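Local coordinates for periplasmic binding protein/LacI transcriptional regulator (PDB 3CTP) that binds beta-D-xylulofuranose in a periplasmic-binding-protein-like region and probably acts as a DNA-binding transcriptional regulator of the LacI family, at residues 294-299 / 304-309; 193-198 / 205-210; 245-250 / 277-282; 241-246 / 261-266; 63-68 / 77-82. All coordinates share one frame; numbering follows the deposited sequence.

Contact 1: 294-299 / 304-309; sequences IELLIK and EGVLIE
The carboxylate of Glu-304 turns one flat side toward Lys-299: the lysine CA lies over that face, 4.1 Å from OE1, while Lys-299 CG approaches OE1 more obliquely at 3.6 Å. The other oxygen, OE2, is hydrogen-bonded to Asn-302. A second flat group, the Lys-299 carbonyl, accepts the backbone bond from Glu-304 N (2.8 Å to Lys-299 O, N-H...O 161°). That bond runs to the carbonyl five residues earlier and ties the outgoing chain to the helix. Although the charges are opposite, Lys-299 NZ stays 4.3 Å from Glu-304 OE1. A bend at the last torsion, chi4 -69°, brings NZ back toward the carboxylate, yet not into salt-bridge range. A water that donates to Gly-305 O (2.7 Å) accepts a weak bond from NZ. The aliphatic shaft does more: Lys-299 CD rests 4.0 Å from Val-306 CB, while Leu-296 CD2 meets Val-306 CG2 at the same distance, the two side chains crossing nearly at right angles. Leu-296 and Val-306 both also touch Tyr-311, so this surface contact folds the loop following helix 286-302 back on that helix just before strand 311-318.

Contact 2: 193-198 / 205-210; sequences GFLDGA and IDFIEF
Ile-205 is the bump that helix 185-200 packs against, within the beta-alpha-beta unit formed by strand 175-179, helix 185-200 and strand 206-209. The chain leaves the helix, turns, and comes back with Ile-205 pointing at Ala-198 and Phe-194. Its branches fill different hollows. CG1 takes the shallow site over the small Ala-198 methyl, with Ile-205 CD1 3.7 Å from Ala-198 CB. CG2, set anti to the backbone N by chi1 of -61°, reaches instead for the rim of the Phe-194 ring, 4.1 Å from CE2 and near the ring plane, so it abuts an edge and does not lie over a face. The same methyl sits 3.8 Å above one face of Phe-207, offset toward the rim, so it touches two rings at once, one at its edge and one on its face, from directions roughly at right angles. Further along, the strand supplies the ring: Phe-207 presents its edge to the helix, with CZ 4.1 Å from Leu-195 CD1 and the side chains crossing nearly perpendicularly. No hydrogen bond links the segments; the direct contact is wholly apolar. Phe-194 stacks on Phe-236 and meets Phe-164 edge-to-face, which carries the packing into helix 156-169 and the sheet beneath. The tightest point lies near the end of helix 185-200, where Ala-198 CB and Ile-205 CG1 are 3.3 Å apart, closer than ordinary carbon-carbon contact.

Contact 3: 245-250 / 277-282; sequences TVMRAL and PSLTTI
Met-247 is the one residue of 245-250 that touches 277-282, meeting both Pro-277 and Leu-279. Going along the helix, Thr-245, two residues earlier, faces elsewhere and packs on Leu-274 of the second subunit. At Met-247 the direction changes: CB points toward 277-282, and the chain runs on with CG anti to the carbonyl carbon (chi1 -73°). It then bends at chi3, 58°, which parts the duties of its last two atoms. SD remains beside Leu-279, 4.0 Å from CD1, while CE swings to the proline and lies 4.0 Å from Pro-277 CD and 3.5 Å from Pro-277 O. Pro-277 itself follows a cis peptide bond. Leu-279 continues inward to touch Ala-243 and Ile-263. Beyond the methionine, Arg-248 turns outward to a salt bridge with Glu-273 of the second subunit, and Leu-250 packs on Ile-263 of the sheet. The helix thus offers one side to the dimer partner and another to its own domain, where Met-247 also touches Thr-322. The junction buries 122 Å², both sides summed, and has no hydrogen bond. Pro-277 O is buried with no partner in the model; since the methyl beside a thioether sulfur is slightly polarised, the approach of Met-247 CE probably offsets that loss a little, by dispersion and weak electrostatics.

Contact 4: 241-246 / 261-266; sequences IAAATV and VQIIGF
With chi1 at -47°, Ile-263 sets CG2 anti to its backbone N, and this methyl is the branch presented to Ala-243 on helix 240-252: Ala-243 CB and Ile-263 CG2 stand 4.5 Å apart, a loose apolar touch. The same Ala-243 CB also faces bare backbone, lying 4.4 Å from Gly-265 CA. Since the glycine has no side chain, the helix approaches closely here, with Ala-243 CA only 5.8 Å from Gly-265 CA, the shortest such spacing between the segments. One small methyl thus faces both the isoleucine and the glycine, loosely. On the helix itself, Thr-245 turns its hydroxyl back by chi1 of 69°, and OG1 donates to Ala-242 O at 2.7 Å. The bond lies in the carbonyl plane on a lone pair (C=O...O 130°). Ala-242 O also accepts the helical bond from Val-246 N at 3.0 Å, so two donors hold it. Gly-265 is about 9 Å from the bound sugar, and Asn-239 of the sugar pocket bonds Ala-242 N. The contact closes the beta-alpha-beta unit of strand 234-237, helix 240-252 and strand 262-264: Ala-243 also packs on Val-237 of the neighbouring strand 234-237, helix 156-169 covers Ile-264 on the sheet's other side, and Ala-244 meets Leu-274 of the second subunit.

Contact 5: 63-68 / 77-82; sequences IGLMVP and QMASVI
Leu-65 sends its side chain from strand 62-67 straight at helix 73-88, where Ala-79 and Ile-82 receive it. Its CB points toward the helix but is still too far to touch it; likewise CG, placed anti to the backbone N by chi1 of 169°, serves as a spacer. Contact begins at the fork. CD1 meets Ile-82 CD1 at 4.0 Å. CD2 goes deeper, coming to 3.8 Å from Ala-79 CA and 3.9 Å from Ala-79 CB, and it too is 4.0 Å from Ile-82 CD1. The isoleucine tip therefore touches both prongs of the leucine, while the alanine, having nothing beyond CB, lets one prong settle against the helix backbone. This is strand-to-helix packing inside the beta-alpha-beta unit of strand 62-67, helix 73-88 and strand 92-97, part of the lobe built on the mixed, mostly parallel sheet that opens a type I periplasmic-binding-protein fold. The same helix carries Phe-74 and Phe-75 of the sugar pocket near its start. Ile-82 gets its reach from CG1, anti to the carbonyl carbon (chi1 -69°), and an extended chi2 of 173°. Its side chain also touches Leu-93 and Ile-121 of the strands flanking Leu-65 in the sheet, and Ala-290 of helix 286-302. Toward the dimer partner, Ala-79 and Ser-80 both pack on Ile-70 of the second subunit.

The five contacts fall into two groups around the sugar. Contacts 3 and 4 share Thr-245 and Val-246, with centres about 4 Å apart and a probable hydrogen bond from Gly-265 N to Thr-280 O (2.9 Å). Contact 2 reaches the same four-stranded sheet as contact 4, centre to centre about 14 Å. Contacts 1 and 5 form the other group: Leu-297 CD2 packs on Ile-63 CG2 at 3.7 Å and Ile-294 CD1 on Ile-82 CG2 at 3.9 Å. Between groups, contacts 4 and 5 have centres about 24 Å apart. Bound beta-D-xylulofuranose lies about 10 Å from the Leu-279 side chain and about 12 Å from that of Ile-82.

Contact 1: 294-299 / 304-309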
# COMPACT_ATOMS: atom_id res chain seq x y z
N ILE A 294 20.55 -4.96 2.13
CA ILE A 294 21.10 -5.57 0.93
C ILE A 294 22.63 -5.74 1.05
O ILE A 294 23.18 -6.78 0.68
CB ILE A 294 20.72 -4.75 -0.29
CG1 ILE A 294 19.23 -4.94 -0.56
CG2 ILE A 294 21.57 -5.15 -1.50
CD1 ILE A 294 18.83 -6.36 -0.93
N GLU A 295 23.33 -4.74 1.56
CA GLU A 295 24.77 -4.86 1.73
C GLU A 295 25.11 -6.08 2.55
O GLU A 295 26.01 -6.84 2.20
CB GLU A 295 25.35 -3.64 2.44
CG GLU A 295 25.57 -2.42 1.56
CD GLU A 295 26.50 -2.68 0.39
OE1 GLU A 295 27.67 -3.08 0.59
OE2 GLU A 295 26.04 -2.46 -0.73
N LEU A 296 24.40 -6.27 3.66
CA LEU A 296 24.74 -7.37 4.57
C LEU A 296 24.32 -8.71 3.97
O LEU A 296 25.05 -9.71 4.07
CB LEU A 296 24.07 -7.16 5.92
CG LEU A 296 24.56 -5.93 6.67
CD1 LEU A 296 23.72 -5.68 7.92
CD2 LEU A 296 26.05 -6.13 7.06
N LEU A 297 23.14 -8.77 3.35
CA LEU A 297 22.74 -10.04 2.75
C LEU A 297 23.75 -10.47 1.68
O LEU A 297 24.12 -11.65 1.58
CB LEU A 297 21.31 -9.93 2.14
CG LEU A 297 20.77 -11.23 1.55
CD1 LEU A 297 20.65 -12.30 2.63
CD2 LEU A 297 19.40 -10.96 0.88
N ILE A 298 24.24 -9.52 0.89
CA ILE A 298 25.21 -9.86 -0.15
C ILE A 298 26.53 -10.36 0.47
O ILE A 298 27.18 -11.27 -0.06
CB ILE A 298 25.47 -8.67 -1.06
CG1 ILE A 298 24.28 -8.39 -1.98
CG2 ILE A 298 26.77 -8.87 -1.87
CD1 ILE A 298 23.84 -9.57 -2.75
N LYS A 299 26.92 -9.80 1.61
CA LYS A 299 28.10 -10.36 2.31
C LYS A 299 27.90 -11.82 2.68
O LYS A 299 28.81 -12.66 2.48
CB LYS A 299 28.43 -9.57 3.60
CG LYS A 299 29.01 -8.22 3.34
CD LYS A 299 29.44 -7.59 4.67
CE LYS A 299 29.53 -6.10 4.53
NZ LYS A 299 30.66 -5.74 3.66
N GLU A 304 31.52 -13.42 2.79
CA GLU A 304 32.45 -12.43 3.29
C GLU A 304 32.32 -12.31 4.80
O GLU A 304 31.27 -12.64 5.38
CB GLU A 304 32.21 -11.09 2.60
CG GLU A 304 32.47 -11.18 1.10
CD GLU A 304 32.00 -9.97 0.32
OE1 GLU A 304 31.66 -8.94 0.94
OE2 GLU A 304 31.98 -10.06 -0.93
N GLY A 305 33.39 -11.87 5.45
CA GLY A 305 33.37 -11.78 6.89
C GLY A 305 32.53 -10.63 7.36
O GLY A 305 32.63 -9.50 6.85
N VAL A 306 31.71 -10.90 8.36
CA VAL A 306 30.91 -9.86 9.00
C VAL A 306 30.52 -10.35 10.38
O VAL A 306 30.13 -11.50 10.53
CB VAL A 306 29.67 -9.47 8.16
CG1 VAL A 306 28.87 -10.66 7.82
CG2 VAL A 306 28.80 -8.45 8.88
N LEU A 307 30.63 -9.48 11.38
CA LEU A 307 30.20 -9.84 12.74
C LEU A 307 28.68 -9.89 12.75
O LEU A 307 28.02 -8.94 12.31
CB LEU A 307 30.70 -8.78 13.74
CG LEU A 307 30.26 -9.00 15.19
CD1 LEU A 307 30.74 -10.31 15.72
CD2 LEU A 307 30.72 -7.86 16.10
N ILE A 308 28.11 -10.99 13.25
CA ILE A 308 26.65 -11.10 13.31
C ILE A 308 26.15 -10.38 14.54
O ILE A 308 26.22 -10.92 15.65
CB ILE A 308 26.25 -12.59 13.32
CG1 ILE A 308 26.85 -13.30 12.12
CG2 ILE A 308 24.74 -12.73 13.35
CD1 ILE A 308 26.46 -12.71 10.86
N GLU A 309 25.67 -9.14 14.37
CA GLU A 309 25.27 -8.29 15.48
C GLU A 309 24.14 -7.39 14.98
O GLU A 309 23.87 -7.37 13.77
CB GLU A 309 26.45 -7.39 15.89
CG GLU A 309 26.98 -6.49 14.77
CD GLU A 309 28.18 -5.62 15.17
OE1 GLU A 309 28.25 -5.22 16.35
OE2 GLU A 309 29.02 -5.34 14.30
O HOH W 1 33.16 -7.18 5.54

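Contact 2: 193-198 / 205-210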
# COMPACT_ATOMS: atom_id res chain seq x y z
N GLY A 193 10.45 2.98 25.31
CA GLY A 193 11.12 4.29 25.31
C GLY A 193 10.15 5.37 25.73
O GLY A 193 10.50 6.32 26.45
N PHE A 194 8.90 5.24 25.27
CA PHE A 194 7.88 6.24 25.60
C PHE A 194 7.60 6.21 27.11
O PHE A 194 7.55 7.26 27.77
CB PHE A 194 6.61 5.89 24.81
CG PHE A 194 5.58 6.99 24.78
CD1 PHE A 194 5.69 8.03 23.87
CD2 PHE A 194 4.49 6.93 25.62
CE1 PHE A 194 4.70 9.04 23.81
CE2 PHE A 194 3.51 7.91 25.58
CZ PHE A 194 3.62 8.98 24.68
N LEU A 195 7.43 5.01 27.65
CA LEU A 195 7.14 4.84 29.07
C LEU A 195 8.31 5.32 29.92
O LEU A 195 8.10 6.01 30.93
CB LEU A 195 6.82 3.37 29.35
CG LEU A 195 6.57 3.02 30.80
CD1 LEU A 195 5.42 3.84 31.42
CD2 LEU A 195 6.31 1.50 30.88
N ASP A 196 9.54 4.99 29.51
CA ASP A 196 10.70 5.47 30.29
C ASP A 196 10.71 7.00 30.32
O ASP A 196 11.08 7.61 31.33
CB ASP A 196 12.03 4.96 29.72
CG ASP A 196 12.25 3.48 29.96
OD1 ASP A 196 11.47 2.89 30.76
OD2 ASP A 196 13.18 2.91 29.34
N GLY A 197 10.34 7.63 29.21
CA GLY A 197 10.23 9.10 29.21
C GLY A 197 9.21 9.61 30.22
O GLY A 197 9.46 10.56 30.97
N ALA A 198 8.03 8.97 30.24
CA ALA A 198 6.99 9.36 31.17
C ALA A 198 7.45 9.17 32.62
O ALA A 198 7.18 10.02 33.47
CB ALA A 198 5.71 8.55 30.92
N ILE A 205 0.76 7.38 32.28
CA ILE A 205 0.33 7.29 30.86
C ILE A 205 -0.70 6.17 30.74
O ILE A 205 -0.60 5.16 31.44
CB ILE A 205 1.49 6.81 29.98
CG1 ILE A 205 2.66 7.79 30.03
CG2 ILE A 205 1.01 6.58 28.53
CD1 ILE A 205 2.30 9.16 29.51
N ASP A 206 -1.63 6.30 29.80
CA ASP A 206 -2.59 5.23 29.54
C ASP A 206 -2.18 4.52 28.25
O ASP A 206 -1.58 5.14 27.38
CB ASP A 206 -3.99 5.79 29.34
CG ASP A 206 -4.62 6.28 30.63
OD1 ASP A 206 -4.10 5.92 31.70
OD2 ASP A 206 -5.63 7.03 30.55
N PHE A 207 -2.52 3.23 28.14
CA PHE A 207 -2.21 2.43 26.96
C PHE A 207 -3.44 1.74 26.41
O PHE A 207 -4.31 1.29 27.18
CB PHE A 207 -1.16 1.36 27.32
CG PHE A 207 0.13 1.94 27.78
CD1 PHE A 207 1.05 2.42 26.87
CD2 PHE A 207 0.43 2.02 29.15
CE1 PHE A 207 2.24 3.01 27.28
CE2 PHE A 207 1.63 2.60 29.57
CZ PHE A 207 2.53 3.10 28.63
N ILE A 208 -3.50 1.63 25.08
CA ILE A 208 -4.46 0.72 24.40
C ILE A 208 -3.60 -0.12 23.46
O ILE A 208 -2.76 0.43 22.76
CB ILE A 208 -5.45 1.55 23.56
CG1 ILE A 208 -6.38 2.33 24.50
CG2 ILE A 208 -6.30 0.66 22.62
CD1 ILE A 208 -7.32 3.30 23.76
N GLU A 209 -3.78 -1.43 23.45
CA GLU A 209 -2.90 -2.29 22.66
C GLU A 209 -3.63 -2.90 21.49
O GLU A 209 -4.52 -3.75 21.68
CB GLU A 209 -2.35 -3.44 23.52
CG GLU A 209 -1.34 -4.35 22.80
CD GLU A 209 -0.84 -5.44 23.75
OE1 GLU A 209 -1.50 -6.49 23.86
OE2 GLU A 209 0.20 -5.22 24.40
N PHE A 210 -3.27 -2.51 20.28
CA PHE A 210 -3.89 -3.11 19.10
C PHE A 210 -3.24 -4.46 18.88
O PHE A 210 -2.04 -4.61 19.13
CB PHE A 210 -3.61 -2.26 17.85
CG PHE A 210 -4.49 -1.05 17.69
CD1 PHE A 210 -5.26 -0.54 18.73
CD2 PHE A 210 -4.52 -0.38 16.47
CE1 PHE A 210 -6.08 0.58 18.55
CE2 PHE A 210 -5.33 0.76 16.28
CZ PHE A 210 -6.10 1.24 17.32

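Contact 3: 245-250 / 277-282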
# COMPACT_ATOMS: atom_id res chain seq x y z
N THR A 245 -5.87 5.78 11.00
CA THR A 245 -7.19 5.22 11.36
C THR A 245 -7.73 5.90 12.62
O THR A 245 -8.93 6.17 12.74
CB THR A 245 -7.15 3.68 11.60
OG1 THR A 245 -6.42 3.40 12.82
CG2 THR A 245 -6.53 3.00 10.41
N VAL A 246 -6.83 6.19 13.55
CA VAL A 246 -7.23 6.88 14.78
C VAL A 246 -7.73 8.28 14.45
O VAL A 246 -8.76 8.72 14.96
CB VAL A 246 -6.06 6.95 15.79
CG1 VAL A 246 -6.41 7.87 17.01
CG2 VAL A 246 -5.65 5.54 16.23
N MET A 247 -7.01 9.00 13.60
CA MET A 247 -7.45 10.35 13.25
C MET A 247 -8.79 10.30 12.52
O MET A 247 -9.62 11.21 12.69
CB MET A 247 -6.40 11.01 12.36
CG MET A 247 -5.13 11.41 13.14
SD MET A 247 -3.74 12.14 12.16
CE MET A 247 -4.53 13.57 11.39
N ARG A 248 -8.99 9.29 11.68
CA ARG A 248 -10.28 9.17 10.96
C ARG A 248 -11.42 9.04 11.96
O ARG A 248 -12.48 9.68 11.81
CB ARG A 248 -10.28 7.94 10.04
CG ARG A 248 -11.70 7.39 9.70
CD ARG A 248 -11.57 6.15 8.78
NE ARG A 248 -12.84 5.59 8.32
CZ ARG A 248 -13.46 4.58 8.92
NH1 ARG A 248 -12.94 4.06 10.02
NH2 ARG A 248 -14.60 4.10 8.42
N ALA A 249 -11.20 8.21 12.98
CA ALA A 249 -12.23 8.02 14.01
C ALA A 249 -12.49 9.30 14.76
O ALA A 249 -13.64 9.63 15.05
CB ALA A 249 -11.83 6.93 14.97
N LEU A 250 -11.43 10.03 15.11
CA LEU A 250 -11.59 11.31 15.81
C LEU A 250 -12.33 12.32 14.94
O LEU A 250 -13.25 13.02 15.42
CB LEU A 250 -10.21 11.86 16.22
CG LEU A 250 -9.53 11.12 17.38
CD1 LEU A 250 -8.08 11.51 17.52
CD2 LEU A 250 -10.27 11.34 18.71
N PRO A 277 -4.92 17.14 9.02
CA PRO A 277 -3.63 17.81 8.90
C PRO A 277 -2.52 16.77 8.78
O PRO A 277 -2.71 15.62 9.20
CB PRO A 277 -3.51 18.60 10.21
CG PRO A 277 -4.44 17.95 11.15
CD PRO A 277 -5.53 17.31 10.35
N SER A 278 -1.39 17.16 8.21
CA SER A 278 -0.28 16.24 8.03
C SER A 278 0.31 15.82 9.38
O SER A 278 0.30 16.58 10.33
CB SER A 278 0.80 16.84 7.15
OG SER A 278 1.19 18.10 7.72
N LEU A 279 0.83 14.60 9.42
CA LEU A 279 1.11 13.89 10.66
C LEU A 279 2.53 14.09 11.18
O LEU A 279 3.50 13.75 10.50
CB LEU A 279 0.89 12.39 10.42
CG LEU A 279 1.15 11.43 11.57
CD1 LEU A 279 0.20 11.68 12.72
CD2 LEU A 279 0.93 10.02 11.05
N THR A 280 2.67 14.62 12.39
CA THR A 280 3.97 14.61 13.05
C THR A 280 4.36 13.16 13.32
O THR A 280 3.51 12.34 13.70
CB THR A 280 3.88 15.36 14.37
OG1 THR A 280 3.59 16.73 14.08
CG2 THR A 280 5.18 15.24 15.17
N THR A 281 5.62 12.84 13.11
CA THR A 281 6.00 11.42 13.15
C THR A 281 7.48 11.28 13.44
O THR A 281 8.20 12.27 13.57
CB THR A 281 5.61 10.72 11.82
OG1 THR A 281 5.81 9.30 11.92
CG2 THR A 281 6.45 11.29 10.67
N ILE A 282 7.93 10.05 13.59
CA ILE A 282 9.33 9.74 13.75
C ILE A 282 9.78 9.04 12.48
O ILE A 282 9.21 8.02 12.05
CB ILE A 282 9.57 8.76 14.92
CG1 ILE A 282 8.96 9.30 16.23
CG2 ILE A 282 11.08 8.49 15.09
CD1 ILE A 282 9.59 10.64 16.71

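Contact 4: 241-246 / 261-266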
# COMPACT_ATOMS: atom_id res chain seq x y z
N ILE A 241 0.23 4.42 9.69
CA ILE A 241 -1.05 3.92 9.12
C ILE A 241 -2.08 3.69 10.23
O ILE A 241 -3.27 4.02 10.06
CB ILE A 241 -0.82 2.68 8.19
CG1 ILE A 241 -2.13 2.27 7.51
CG2 ILE A 241 -0.17 1.55 8.94
CD1 ILE A 241 -2.64 3.32 6.53
N ALA A 242 -1.66 3.18 11.39
CA ALA A 242 -2.59 3.09 12.52
C ALA A 242 -3.03 4.50 12.96
O ALA A 242 -4.18 4.75 13.29
CB ALA A 242 -1.93 2.33 13.67
N ALA A 243 -2.09 5.45 12.97
CA ALA A 243 -2.47 6.83 13.36
C ALA A 243 -3.54 7.38 12.42
O ALA A 243 -4.43 8.11 12.86
CB ALA A 243 -1.23 7.77 13.31
N ALA A 244 -3.43 7.08 11.13
CA ALA A 244 -4.42 7.56 10.17
C ALA A 244 -5.81 7.03 10.54
O ALA A 244 -6.82 7.76 10.38
CB ALA A 244 -4.06 7.06 8.74
N THR A 245 -5.87 5.78 11.00
CA THR A 245 -7.19 5.22 11.36
C THR A 245 -7.73 5.90 12.62
O THR A 245 -8.93 6.17 12.74
CB THR A 245 -7.15 3.68 11.60
OG1 THR A 245 -6.42 3.40 12.82
CG2 THR A 245 -6.53 3.00 10.41
N VAL A 246 -6.83 6.19 13.55
CA VAL A 246 -7.23 6.88 14.78
C VAL A 246 -7.73 8.28 14.45
O VAL A 246 -8.76 8.72 14.96
CB VAL A 246 -6.06 6.95 15.79
CG1 VAL A 246 -6.41 7.87 17.01
CG2 VAL A 246 -5.65 5.54 16.23
N VAL A 261 -6.65 17.70 20.47
CA VAL A 261 -5.76 16.62 20.84
C VAL A 261 -4.63 16.59 19.82
O VAL A 261 -4.87 16.86 18.63
CB VAL A 261 -6.49 15.28 20.89
CG1 VAL A 261 -7.04 14.97 19.55
CG2 VAL A 261 -5.53 14.16 21.37
N GLN A 262 -3.42 16.34 20.30
CA GLN A 262 -2.24 16.29 19.41
C GLN A 262 -1.90 14.84 19.15
O GLN A 262 -2.14 14.00 20.01
CB GLN A 262 -1.05 16.98 20.06
CG GLN A 262 -1.33 18.47 20.39
CD GLN A 262 -0.08 19.17 20.88
OE1 GLN A 262 0.94 19.17 20.19
NE2 GLN A 262 -0.14 19.72 22.10
N ILE A 263 -1.35 14.56 17.96
CA ILE A 263 -1.08 13.16 17.54
C ILE A 263 0.34 13.09 17.01
O ILE A 263 0.76 13.95 16.22
CB ILE A 263 -2.01 12.73 16.38
CG1 ILE A 263 -3.48 13.12 16.65
CG2 ILE A 263 -1.84 11.23 16.08
CD1 ILE A 263 -4.13 12.34 17.74
N ILE A 264 1.08 12.05 17.42
CA ILE A 264 2.35 11.73 16.76
C ILE A 264 2.32 10.25 16.39
O ILE A 264 1.86 9.42 17.18
CB ILE A 264 3.55 12.07 17.66
CG1 ILE A 264 4.88 11.69 16.99
CG2 ILE A 264 3.41 11.42 19.03
CD1 ILE A 264 6.07 12.34 17.67
N GLY A 265 2.78 9.92 15.18
CA GLY A 265 2.87 8.52 14.73
C GLY A 265 4.30 8.01 14.71
O GLY A 265 5.16 8.48 15.48
N PHE A 266 4.57 7.04 13.83
CA PHE A 266 5.93 6.54 13.66
C PHE A 266 6.04 5.95 12.27
O PHE A 266 5.15 5.22 11.85
CB PHE A 266 6.22 5.42 14.68
CG PHE A 266 7.69 5.26 15.05
CD1 PHE A 266 8.14 5.70 16.29
CD2 PHE A 266 8.57 4.61 14.20
CE1 PHE A 266 9.48 5.53 16.66
CE2 PHE A 266 9.90 4.44 14.56
CZ PHE A 266 10.36 4.91 15.80

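Contact 5: 63-68 / 77-82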
# COMPACT_ATOMS: atom_id res chain seq x y z
N ILE A 63 16.31 -12.65 -4.82
CA ILE A 63 16.22 -12.63 -3.36
C ILE A 63 14.74 -12.63 -2.99
O ILE A 63 13.92 -11.99 -3.66
CB ILE A 63 16.85 -11.34 -2.83
CG1 ILE A 63 18.36 -11.49 -2.96
CG2 ILE A 63 16.43 -11.08 -1.37
CD1 ILE A 63 19.14 -10.15 -2.96
N GLY A 64 14.37 -13.37 -1.95
CA GLY A 64 12.97 -13.35 -1.50
C GLY A 64 12.84 -12.36 -0.38
O GLY A 64 13.61 -12.40 0.58
N LEU A 65 11.90 -11.44 -0.50
CA LEU A 65 11.63 -10.46 0.56
C LEU A 65 10.29 -10.79 1.19
O LEU A 65 9.26 -10.70 0.52
CB LEU A 65 11.57 -9.05 -0.02
CG LEU A 65 11.05 -7.93 0.91
CD1 LEU A 65 11.92 -7.82 2.18
CD2 LEU A 65 11.03 -6.58 0.21
N MET A 66 10.30 -11.17 2.46
CA MET A 66 9.06 -11.38 3.16
C MET A 66 8.60 -10.07 3.76
O MET A 66 9.39 -9.40 4.48
CB MET A 66 9.20 -12.53 4.18
CG MET A 66 9.19 -13.94 3.38
SD MET A 66 9.17 -15.35 4.32
CE MET A 66 10.57 -15.01 5.35
N VAL A 67 7.34 -9.75 3.47
CA VAL A 67 6.67 -8.53 3.80
C VAL A 67 5.48 -8.89 4.73
O VAL A 67 4.63 -9.67 4.33
CB VAL A 67 6.09 -7.94 2.46
CG1 VAL A 67 5.49 -6.62 2.67
CG2 VAL A 67 7.20 -7.84 1.38
N PRO A 68 5.33 -8.24 5.92
CA PRO A 68 4.05 -8.48 6.65
C PRO A 68 2.84 -8.21 5.77
O PRO A 68 2.15 -9.14 5.38
CB PRO A 68 4.07 -7.46 7.80
CG PRO A 68 5.58 -7.28 8.06
CD PRO A 68 6.28 -7.45 6.74
N GLN A 77 6.86 0.97 0.60
CA GLN A 77 7.99 1.83 0.29
C GLN A 77 9.30 1.12 0.56
O GLN A 77 10.19 1.22 -0.20
CB GLN A 77 7.96 3.09 1.13
CG GLN A 77 6.80 4.03 0.78
CD GLN A 77 6.72 5.22 1.69
OE1 GLN A 77 5.92 5.27 2.57
NE2 GLN A 77 7.52 6.19 1.43
N MET A 78 9.38 0.40 1.66
CA MET A 78 10.59 -0.38 1.93
C MET A 78 10.84 -1.37 0.80
O MET A 78 11.99 -1.54 0.34
CB MET A 78 10.46 -1.14 3.27
CG MET A 78 10.81 -0.29 4.47
SD MET A 78 12.61 -0.25 4.81
CE MET A 78 12.65 -1.88 5.53
N ALA A 79 9.80 -2.06 0.34
CA ALA A 79 9.99 -3.05 -0.74
C ALA A 79 10.48 -2.36 -2.01
O ALA A 79 11.33 -2.92 -2.74
CB ALA A 79 8.68 -3.78 -1.00
N SER A 80 9.95 -1.17 -2.31
CA SER A 80 10.41 -0.46 -3.51
C SER A 80 11.89 -0.12 -3.43
O SER A 80 12.62 -0.23 -4.41
CB SER A 80 9.61 0.83 -3.73
OG SER A 80 8.23 0.52 -4.03
N VAL A 81 12.33 0.34 -2.26
CA VAL A 81 13.72 0.80 -2.14
C VAL A 81 14.67 -0.40 -2.02
O VAL A 81 15.76 -0.40 -2.58
CB VAL A 81 13.87 1.79 -0.98
CG1 VAL A 81 15.32 2.25 -0.87
CG2 VAL A 81 12.93 3.00 -1.21
N ILE A 82 14.27 -1.45 -1.29
CA ILE A 82 15.09 -2.66 -1.29
C ILE A 82 15.28 -3.17 -2.72
O ILE A 82 16.36 -3.61 -3.10
CB ILE A 82 14.44 -3.74 -0.42
CG1 ILE A 82 14.51 -3.31 1.06
CG2 ILE A 82 15.17 -5.05 -0.58
CD1 ILE A 82 13.75 -4.22 2.04